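2-keto-3-deoxy-D-arabinonate dehydratase (Sulfolobus solfataricus, PDB 2Q18) catalyses the dehydration of 2-dehydro-3-deoxy-D-arabinonate to 2,5-dioxopentanoate, a metal-dependent step in the oxidation of D-arabinonate to 2-oxoglutarate. Local coordinates at the interface of chains A and B. Sequence-based numbering; all coordinates share one arbitrary frame. Chains: chain A/B, 2-keto-3-deoxy-D-arabinonate dehydratase.

The interface of chains A and B. Residues chain A 46-49; chain B 47-49, 51.
Two copies of strand 45-49 run antiparallel across a two-fold axis, a beta-strand pairing that helps join two subunits of this FAH-family homotetramer. The axis passes by the bridge between A:Val48 and B:Val48, so each contact has a twin with the chains exchanged. The backbone ladder is short: B:Thr49 N donates to A:Arg47 O at 3.1 Å, from above the carbonyl plane rather than along a lone pair. Water 1 extends the ladder, lying 3.0 Å from A:Arg47 N and also bonded to B:Thr49 O. On one face of the pair, A:Arg47 leaves with CG anti to its backbone N (chi1 176°) and stays extended to NE, its CD 3.4 Å from B:Thr49 OG1, then turns at chi4 -93° so that NH2 bends back to the partner strand. NH2 donates to B:Thr49 OG1 at 2.9 Å in a fairly straight bond, with the hydroxyl oxygen nearly in the guanidinium plane. That hydroxyl sits between its own backbone N and carbonyl carbon (chi1 61°), leaving the methyls A:Thr49 CG2 and B:Thr49 CG2 to meet at 4.0 Å. An alanine in place of A:Arg47 removes the guanidinium and the methylenes beside B:Thr49 OG1, and would probably weaken the side-chain tie between the strands. On the opposite face, A:Val48 CG1 touches B:Val48 CG1 at 3.8 Å, obliquely, and A:Asp46 CB packs on B:Val48 CG1. Further out, the tip methyl B:Ile51 CD1 lies 3.4 Å from the carboxylate oxygen A:Asp46 OD1, the side chains crossing nearly at right angles.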
ATOM      1  N   ASP A  46      22.940  -0.025   9.373  1.00 30.67           N
ATOM      2  CA  ASP A  46      24.005   0.869   9.821  1.00 30.73           C
ATOM      3  C   ASP A  46      24.287   0.700  11.305  1.00 31.84           C
ATOM      4  O   ASP A  46      23.360   0.514  12.103  1.00 30.44           O
ATOM      5  CB  ASP A  46      23.627   2.331   9.572  1.00 30.23           C
ATOM      6  CG  ASP A  46      23.414   2.647   8.103  1.00 30.10           C
ATOM      7  OD1 ASP A  46      24.122   2.076   7.244  1.00 29.25           O
ATOM      8  OD2 ASP A  46      22.540   3.487   7.815  1.00 28.74           O
ATOM      9  N   ARG A  47      25.565   0.785  11.672  1.00 32.22           N
ATOM     10  CA  ARG A  47      25.951   0.805  13.074  1.00 33.41           C
ATOM     11  C   ARG A  47      25.448   2.092  13.711  1.00 32.59           C
ATOM     12  O   ARG A  47      25.673   3.188  13.187  1.00 32.32           O
ATOM     13  CB  ARG A  47      27.471   0.679  13.247  1.00 33.72           C
ATOM     14  CG  ARG A  47      27.919   0.796  14.706  1.00 34.93           C
ATOM     15  CD  ARG A  47      29.411   0.584  14.883  1.00 37.33           C
ATOM     16  NE  ARG A  47      29.780   0.577  16.300  1.00 44.31           N
ATOM     17  CZ  ARG A  47      30.186   1.644  16.985  1.00 47.62           C
ATOM     18  NH1 ARG A  47      30.493   1.522  18.272  1.00 48.88           N
ATOM     19  NH2 ARG A  47      30.291   2.831  16.394  1.00 47.80           N
ATOM     20  N   VAL A  48      24.756   1.943  14.835  1.00 31.67           N
ATOM     21  CA  VAL A  48      24.224   3.079  15.570  1.00 32.13           C
ATOM     22  C   VAL A  48      24.871   3.211  16.946  1.00 32.84           C
ATOM     23  O   VAL A  48      25.292   2.222  17.551  1.00 33.30           O
ATOM     24  CB  VAL A  48      22.670   3.020  15.729  1.00 32.09           C
ATOM     25  CG1 VAL A  48      21.985   3.246  14.391  1.00 31.48           C
ATOM     26  CG2 VAL A  48      22.221   1.699  16.351  1.00 31.10           C
ATOM     27  N   THR A  49      24.960   4.448  17.415  1.00 33.70           N
ATOM     28  CA  THR A  49      25.352   4.738  18.785  1.00 35.23           C
ATOM     29  C   THR A  49      24.162   5.430  19.442  1.00 35.49           C
ATOM     30  O   THR A  49      23.271   5.936  18.750  1.00 37.16           O
ATOM     31  CB  THR A  49      26.610   5.638  18.846  1.00 35.35           C
ATOM     32  OG1 THR A  49      26.340   6.888  18.202  1.00 35.91           O
ATOM     33  CG2 THR A  49      27.792   4.966  18.150  1.00 35.57           C
TER
ATOM     34  N   ARG B  47      21.862   8.358  15.576  1.00 32.22           N
ATOM     35  CA  ARG B  47      23.225   8.674  15.179  1.00 33.41           C
ATOM     36  C   ARG B  47      23.891   7.419  14.635  1.00 32.59           C
ATOM     37  O   ARG B  47      23.864   6.361  15.273  1.00 32.32           O
ATOM     38  CB  ARG B  47      24.038   9.250  16.346  1.00 33.72           C
ATOM     39  CG  ARG B  47      25.505   9.503  15.987  1.00 34.93           C
ATOM     40  CD  ARG B  47      26.285  10.153  17.115  1.00 37.33           C
ATOM     41  NE  ARG B  47      27.644  10.493  16.691  1.00 44.31           N
ATOM     42  CZ  ARG B  47      28.709   9.709  16.851  1.00 47.62           C
ATOM     43  NH1 ARG B  47      29.897  10.119  16.423  1.00 48.88           N
ATOM     44  NH2 ARG B  47      28.595   8.520  17.437  1.00 47.80           N
ATOM     45  N   VAL B  48      24.472   7.546  13.448  1.00 31.67           N
ATOM     46  CA  VAL B  48      25.165   6.442  12.804  1.00 32.13           C
ATOM     47  C   VAL B  48      26.658   6.722  12.658  1.00 32.84           C
ATOM     48  O   VAL B  48      27.082   7.874  12.539  1.00 33.30           O
ATOM     49  CB  VAL B  48      24.562   6.085  11.407  1.00 32.09           C
ATOM     50  CG1 VAL B  48      23.185   5.461  11.560  1.00 31.48           C
ATOM     51  CG2 VAL B  48      24.505   7.308  10.494  1.00 31.10           C
ATOM     52  N   THR B  49      27.442   5.653  12.690  1.00 33.70           N
ATOM     53  CA  THR B  49      28.857   5.712  12.358  1.00 35.23           C
ATOM     54  C   THR B  49      29.053   4.828  11.131  1.00 35.49           C
ATOM     55  O   THR B  49      28.202   3.986  10.821  1.00 37.16           O
ATOM     56  CB  THR B  49      29.744   5.225  13.530  1.00 35.35           C
ATOM     57  OG1 THR B  49      29.430   3.862  13.839  1.00 35.91           O
ATOM     58  CG2 THR B  49      29.516   6.081  14.775  1.00 35.57           C
ATOM     59  N   ILE B  51      29.089   5.827   8.043  1.00 33.68           N
ATOM     60  CA  ILE B  51      28.607   6.514   6.850  1.00 33.62           C
ATOM     61  C   ILE B  51      29.585   7.650   6.571  1.00 34.20           C
ATOM     62  O   ILE B  51      29.597   8.671   7.271  1.00 34.94           O
ATOM     63  CB  ILE B  51      27.147   7.050   6.998  1.00 33.68           C
ATOM     64  CG1 ILE B  51      26.176   5.927   7.408  1.00 33.06           C
ATOM     65  CG2 ILE B  51      26.685   7.749   5.713  1.00 32.52           C
ATOM     66  CD1 ILE B  51      26.132   4.725   6.464  1.00 35.40           C
TER
HETATM   67  O   HOH W   1      27.584   1.424   9.600  1.00 34.90           O
HETATM   68  O   HOH W   2      21.236   7.986  18.448  1.00 34.90           O